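Local coordinates for subtilase cytotoxin, subunit B (Escherichia coli, PDB 3DWA), which forms the pentameric B subunit of an AB5 toxin, probably recognising host-cell glycans and so delivering the enzymatic A subunit to its target cells, at residues A6-M10 with I76-P80; I42-S46 with L92-L97. One frame throughout, in Å; residues are numbered along the deposited sequence.

Contact 1. Residues A6-M10 with I76-P80; sequences ARDGM and IYYEP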
loop_
_atom_site.group_PDB
_atom_site.type_symbol
_atom_site.label_atom_id
_atom_site.label_comp_id
_atom_site.label_asym_id
_atom_site.label_seq_id
_atom_site.Cartn_x
_atom_site.Cartn_y
_atom_site.Cartn_z
ATOM N N ALA C 6 -6.716 -4.282 30.934
ATOM C CA ALA C 6 -7.964 -3.911 31.600
ATOM C C ALA C 6 -7.887 -2.450 32.061
ATOM O O ALA C 6 -7.545 -2.162 33.222
ATOM C CB ALA C 6 -8.285 -4.909 32.783
ATOM N N ARG C 7 -8.163 -1.526 31.132
ATOM C CA ARG C 7 -7.973 -0.079 31.329
ATOM C C ARG C 7 -8.966 0.618 30.432
ATOM O O ARG C 7 -9.547 -0.022 29.588
ATOM C CB ARG C 7 -6.541 0.369 30.939
ATOM C CG ARG C 7 -5.438 -0.023 31.924
ATOM C CD ARG C 7 -4.056 0.020 31.278
ATOM N NE ARG C 7 -3.700 1.382 30.830
ATOM C CZ ARG C 7 -3.320 2.371 31.638
ATOM N NH1 ARG C 7 -3.231 2.176 32.954
ATOM N NH2 ARG C 7 -3.026 3.570 31.139
ATOM N N ASP C 8 -9.166 1.920 30.614
ATOM C CA ASP C 8 -9.953 2.728 29.684
ATOM C C ASP C 8 -9.192 2.791 28.327
ATOM O O ASP C 8 -7.984 3.100 28.314
ATOM C CB ASP C 8 -10.119 4.173 30.196
ATOM C CG ASP C 8 -11.071 4.298 31.403
ATOM O OD1 ASP C 8 -11.950 3.407 31.625
ATOM O OD2 ASP C 8 -10.925 5.329 32.121
ATOM N N GLY C 9 -9.850 2.532 27.193
ATOM C CA GLY C 9 -11.257 2.180 27.045
ATOM C C GLY C 9 -11.452 1.619 25.640
ATOM O O GLY C 9 -10.496 1.488 24.852
HETATM N N MSE C 10 -12.687 1.331 25.294
HETATM C CA MSE C 10 -13.000 0.918 23.933
HETATM C C MSE C 10 -14.406 1.386 23.624
HETATM O O MSE C 10 -15.168 1.651 24.543
HETATM C CB MSE C 10 -12.922 -0.598 23.819
HETATM C CG MSE C 10 -13.807 -1.269 24.818
HETATM SE SE MSE C 10 -13.652 -3.146 24.579
HETATM C CE MSE C 10 -15.089 -3.806 25.715
ATOM N N ILE C 76 -13.173 0.596 18.382
ATOM C CA ILE C 76 -12.035 1.483 18.535
ATOM C C ILE C 76 -11.498 1.280 19.935
ATOM O O ILE C 76 -12.248 1.406 20.907
ATOM C CB ILE C 76 -12.428 2.995 18.290
ATOM C CG1 ILE C 76 -12.351 3.335 16.789
ATOM C CG2 ILE C 76 -11.418 3.943 18.887
ATOM C CD1 ILE C 76 -13.319 2.641 15.935
ATOM N N TYR C 77 -10.208 0.954 20.031
ATOM C CA TYR C 77 -9.479 0.878 21.304
ATOM C C TYR C 77 -8.633 2.103 21.483
ATOM O O TYR C 77 -7.863 2.465 20.588
ATOM C CB TYR C 77 -8.519 -0.288 21.287
ATOM C CG TYR C 77 -9.121 -1.642 21.214
ATOM C CD1 TYR C 77 -9.386 -2.371 22.375
ATOM C CD2 TYR C 77 -9.397 -2.236 19.980
ATOM C CE1 TYR C 77 -9.922 -3.678 22.286
ATOM C CE2 TYR C 77 -9.918 -3.511 19.891
ATOM C CZ TYR C 77 -10.164 -4.231 21.051
ATOM O OH TYR C 77 -10.697 -5.485 20.928
ATOM N N TYR C 78 -8.751 2.750 22.645
ATOM C CA TYR C 78 -8.117 4.043 22.848
ATOM C C TYR C 78 -7.505 4.162 24.256
ATOM O O TYR C 78 -7.871 3.443 25.173
ATOM C CB TYR C 78 -9.128 5.188 22.564
ATOM C CG TYR C 78 -10.204 5.315 23.647
ATOM C CD1 TYR C 78 -10.044 6.202 24.699
ATOM C CD2 TYR C 78 -11.338 4.511 23.633
ATOM C CE1 TYR C 78 -10.998 6.306 25.717
ATOM C CE2 TYR C 78 -12.313 4.602 24.644
ATOM C CZ TYR C 78 -12.121 5.493 25.686
ATOM O OH TYR C 78 -13.057 5.614 26.682
ATOM N N GLU C 79 -6.572 5.086 24.407
ATOM C CA GLU C 79 -6.057 5.434 25.711
ATOM C C GLU C 79 -6.182 6.940 25.936
ATOM O O GLU C 79 -5.574 7.708 25.215
ATOM C CB GLU C 79 -4.621 5.005 25.868
ATOM C CG GLU C 79 -4.038 5.575 27.099
ATOM C CD GLU C 79 -2.981 4.719 27.664
ATOM O OE1 GLU C 79 -1.787 4.971 27.345
ATOM O OE2 GLU C 79 -3.366 3.772 28.396
ATOM N N PRO C 80 -6.975 7.356 26.946
ATOM C CA PRO C 80 -7.153 8.812 27.210
ATOM C C PRO C 80 -5.876 9.506 27.718
ATOM O O PRO C 80 -4.973 8.840 28.254
ATOM C CB PRO C 80 -8.254 8.874 28.287
ATOM C CG PRO C 80 -8.646 7.430 28.618
ATOM C CD PRO C 80 -7.721 6.478 27.875
HETATM O O HOH W 1 -14.884 3.193 27.144
#

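Contact 2. Residues I42-S46 with L92-L97; sequences ISACS and LTSNAL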
loop_
_atom_site.group_PDB
_atom_site.type_symbol
_atom_site.label_atom_id
_atom_site.label_comp_id
_atom_site.label_asym_id
_atom_site.label_seq_id
_atom_site.Cartn_x
_atom_site.Cartn_y
_atom_site.Cartn_z
ATOM N N ILE C 42 -16.761 9.400 19.179
ATOM C CA ILE C 42 -15.462 9.087 19.786
ATOM C C ILE C 42 -14.383 9.561 18.783
ATOM O O ILE C 42 -14.588 9.488 17.564
ATOM C CB ILE C 42 -15.353 7.536 20.111
ATOM C CG1 ILE C 42 -13.909 7.057 20.447
ATOM C CG2 ILE C 42 -15.891 6.685 18.937
ATOM C CD1 ILE C 42 -13.333 7.559 21.795
ATOM N N SER C 43 -13.277 10.088 19.297
ATOM C CA SER C 43 -12.156 10.511 18.478
ATOM C C SER C 43 -10.932 9.866 19.104
ATOM O O SER C 43 -10.879 9.656 20.310
ATOM C CB SER C 43 -11.943 12.034 18.487
ATOM O OG SER C 43 -13.073 12.768 18.024
ATOM N N ALA C 44 -9.965 9.556 18.262
ATOM C CA ALA C 44 -8.696 9.003 18.689
ATOM C C ALA C 44 -7.668 9.282 17.589
ATOM O O ALA C 44 -8.008 9.176 16.411
ATOM C CB ALA C 44 -8.867 7.483 18.922
ATOM N N CYS C 45 -6.436 9.653 17.968
ATOM C CA CYS C 45 -5.335 9.895 17.042
ATOM C C CYS C 45 -4.159 8.909 17.211
ATOM O O CYS C 45 -3.880 8.463 18.307
ATOM C CB CYS C 45 -4.751 11.316 17.218
ATOM S SG CYS C 45 -5.997 12.599 17.261
ATOM N N SER C 46 -3.453 8.620 16.120
ATOM C CA SER C 46 -2.185 7.898 16.197
ATOM C C SER C 46 -1.090 8.822 15.628
ATOM O O SER C 46 -1.289 9.495 14.599
ATOM C CB SER C 46 -2.277 6.573 15.418
ATOM O OG SER C 46 -1.028 5.877 15.377
ATOM N N LEU C 92 -8.643 18.499 18.568
ATOM C CA LEU C 92 -8.733 17.081 18.230
ATOM C C LEU C 92 -9.109 16.267 19.457
ATOM O O LEU C 92 -10.272 16.209 19.812
ATOM C CB LEU C 92 -7.416 16.588 17.579
ATOM C CG LEU C 92 -7.103 17.200 16.208
ATOM C CD1 LEU C 92 -5.659 16.846 15.777
ATOM C CD2 LEU C 92 -8.125 16.708 15.169
ATOM N N THR C 93 -8.135 15.645 20.120
ATOM C CA THR C 93 -8.432 14.796 21.283
ATOM C C THR C 93 -7.133 14.460 22.018
ATOM O O THR C 93 -6.050 14.567 21.424
ATOM C CB THR C 93 -9.179 13.489 20.835
ATOM O OG1 THR C 93 -9.411 12.653 21.947
ATOM C CG2 THR C 93 -8.396 12.699 19.843
ATOM N N SER C 94 -7.239 14.011 23.279
ATOM C CA SER C 94 -6.073 13.490 23.988
ATOM C C SER C 94 -5.925 11.994 23.785
ATOM O O SER C 94 -4.899 11.438 24.186
ATOM C CB SER C 94 -6.156 13.796 25.498
ATOM O OG SER C 94 -6.932 12.831 26.190
ATOM N N ASN C 95 -6.943 11.347 23.183
ATOM C CA ASN C 95 -6.971 9.892 23.010
ATOM C C ASN C 95 -5.979 9.366 21.989
ATOM O O ASN C 95 -5.985 9.801 20.850
ATOM C CB ASN C 95 -8.366 9.343 22.640
ATOM C CG ASN C 95 -9.459 9.685 23.678
ATOM O OD1 ASN C 95 -9.171 9.929 24.858
ATOM N ND2 ASN C 95 -10.718 9.742 23.212
ATOM N N ALA C 96 -5.159 8.395 22.396
ATOM C CA ALA C 96 -4.382 7.615 21.445
ATOM C C ALA C 96 -5.237 6.475 20.952
ATOM O O ALA C 96 -5.968 5.866 21.724
ATOM C CB ALA C 96 -3.083 7.065 22.103
ATOM N N LEU C 97 -5.149 6.198 19.648
ATOM C CA LEU C 97 -5.691 4.986 19.031
ATOM C C LEU C 97 -4.719 3.835 19.263
ATOM O O LEU C 97 -3.525 3.938 18.945
ATOM C CB LEU C 97 -5.874 5.223 17.513
ATOM C CG LEU C 97 -6.567 4.099 16.727
ATOM C CD1 LEU C 97 -7.892 3.643 17.369
ATOM C CD2 LEU C 97 -6.715 4.460 15.218
HETATM O O HOH W 2 -12.367 15.344 17.824
HETATM O O HOH W 3 -0.967 4.635 17.802
#

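Contact 1. Residues A6-M10 with I76-P80
The ring of Tyr-78 lies against the backbone of Gly-9, whose N stands 4.0 Å above the ring plane over its centre, while CE2 comes within 3.3 Å of Gly-9 C. A positive chi1 (72°), setting CG between the backbone N and the carbonyl carbon, folds the ring back over the incoming chain. Glycine suits this place because no side chain holds the ring off. The peptide bond before it is cis. The second flat group, the guanidinium of Arg-7, meets Glu-79 at its edge: NH2 donates a nearly straight hydrogen bond (170°) to OE2 over 2.8 Å, part of a salt bridge, reinforced by a weak bond from NE. OE2 lies in the guanidinium plane, but the carboxylate is turned 80° from it and is approached from above its own plane. Arg-114 forms a second salt bridge with OE2, and Trp-53 donates to OE1, so the carboxylate is held at both oxygens and probably favoured in its charged form.

Two backbone bonds join the two segments, Gly-9 N to Tyr-78 O (3.0 Å) and Tyr-78 N to Gly-9 O (3.1 Å). Next to them Met-10 and Tyr-77 make an antiparallel non-hydrogen-bonded pair. Met-10, present as selenomethionine, sets CB 4.2 Å from CD1 of Tyr-77, and its SE lies obliquely 5.3 Å from the ring centroid, a Met-aromatic contact. A water links Met-10 O to the Tyr-78 hydroxyl, and Asp-8 CB touches CG of Pro-80.

Strand 73-79 thus takes the loop entering strand 10-12 along one edge and pairs along the other with strand 96-102; the Tyr-77 hydroxyl bonds to Pro-112 O, and its ring meets His-20 of a neighbouring subunit.

Contact 2. Residues I42-S46 with L92-L97
Cys-45 and Asn-95 hold the tight centre of this contact: Cys-45 N donates to Asn-95 O over 2.9 Å, nearly straight at 174°, and Leu-97 N returns a bond of the same length to Cys-45 O. Beside them Asn-95 ND2 donates to Ser-43 O (2.9 Å), which lies close to the amide plane, so a side chain adds a third bond where the backbone of the loop has not yet become strand. Small residues allow this closeness; Ala-44 CB sits 4.0 Å from Leu-97 CB. Cys-45 and Ala-96 form a single beta bridge, at the point where the chain leaving helix 86-91 enters strand 96-102. An ST turn prepares that entry: with its hydroxyl anti to the backbone N (chi1 177°), Thr-93 lets OG1 accept from Asn-95 N and leaves CG2 to pack 3.5 Å from Cys-45 SG, which is disulfide-bonded to Cys-31. Toward either end water replaces direct bonding. One molecule joins Ser-43 OG to Leu-92 O, and another accepts from Ser-46 OG while donating to Leu-97 O, a role for which short hydroxyl side chains are well fitted. The side chain of Leu-92, near Cys-45 SG, packs on Gly-111 of a neighbouring subunit.

How the contacts relate
Contacts 1 and 2 have centres about 10 Å apart and touch directly, since their later segments, 76-80 and 92-97, reach strands 73-79 and 96-102, antiparallel neighbours in one sheet. A probable hydrogen bond from Glu-79 N to Ala-96 O, 2.9 Å long, joins the two, and Pro-80 CA packs 3.3 Å from Asn-95 OD1. Along the chain the segments alternate, 6-10, 42-46, 76-80, then 92-97, so each contact brings together segments separated by part of the other, and the N-terminal region, strand 41-47 and the later strands are tied into a single domain, consistent with the OB fold of AB5 toxin B subunits. Both contacts also reach a neighbouring subunit, as suits a pentameric B subunit.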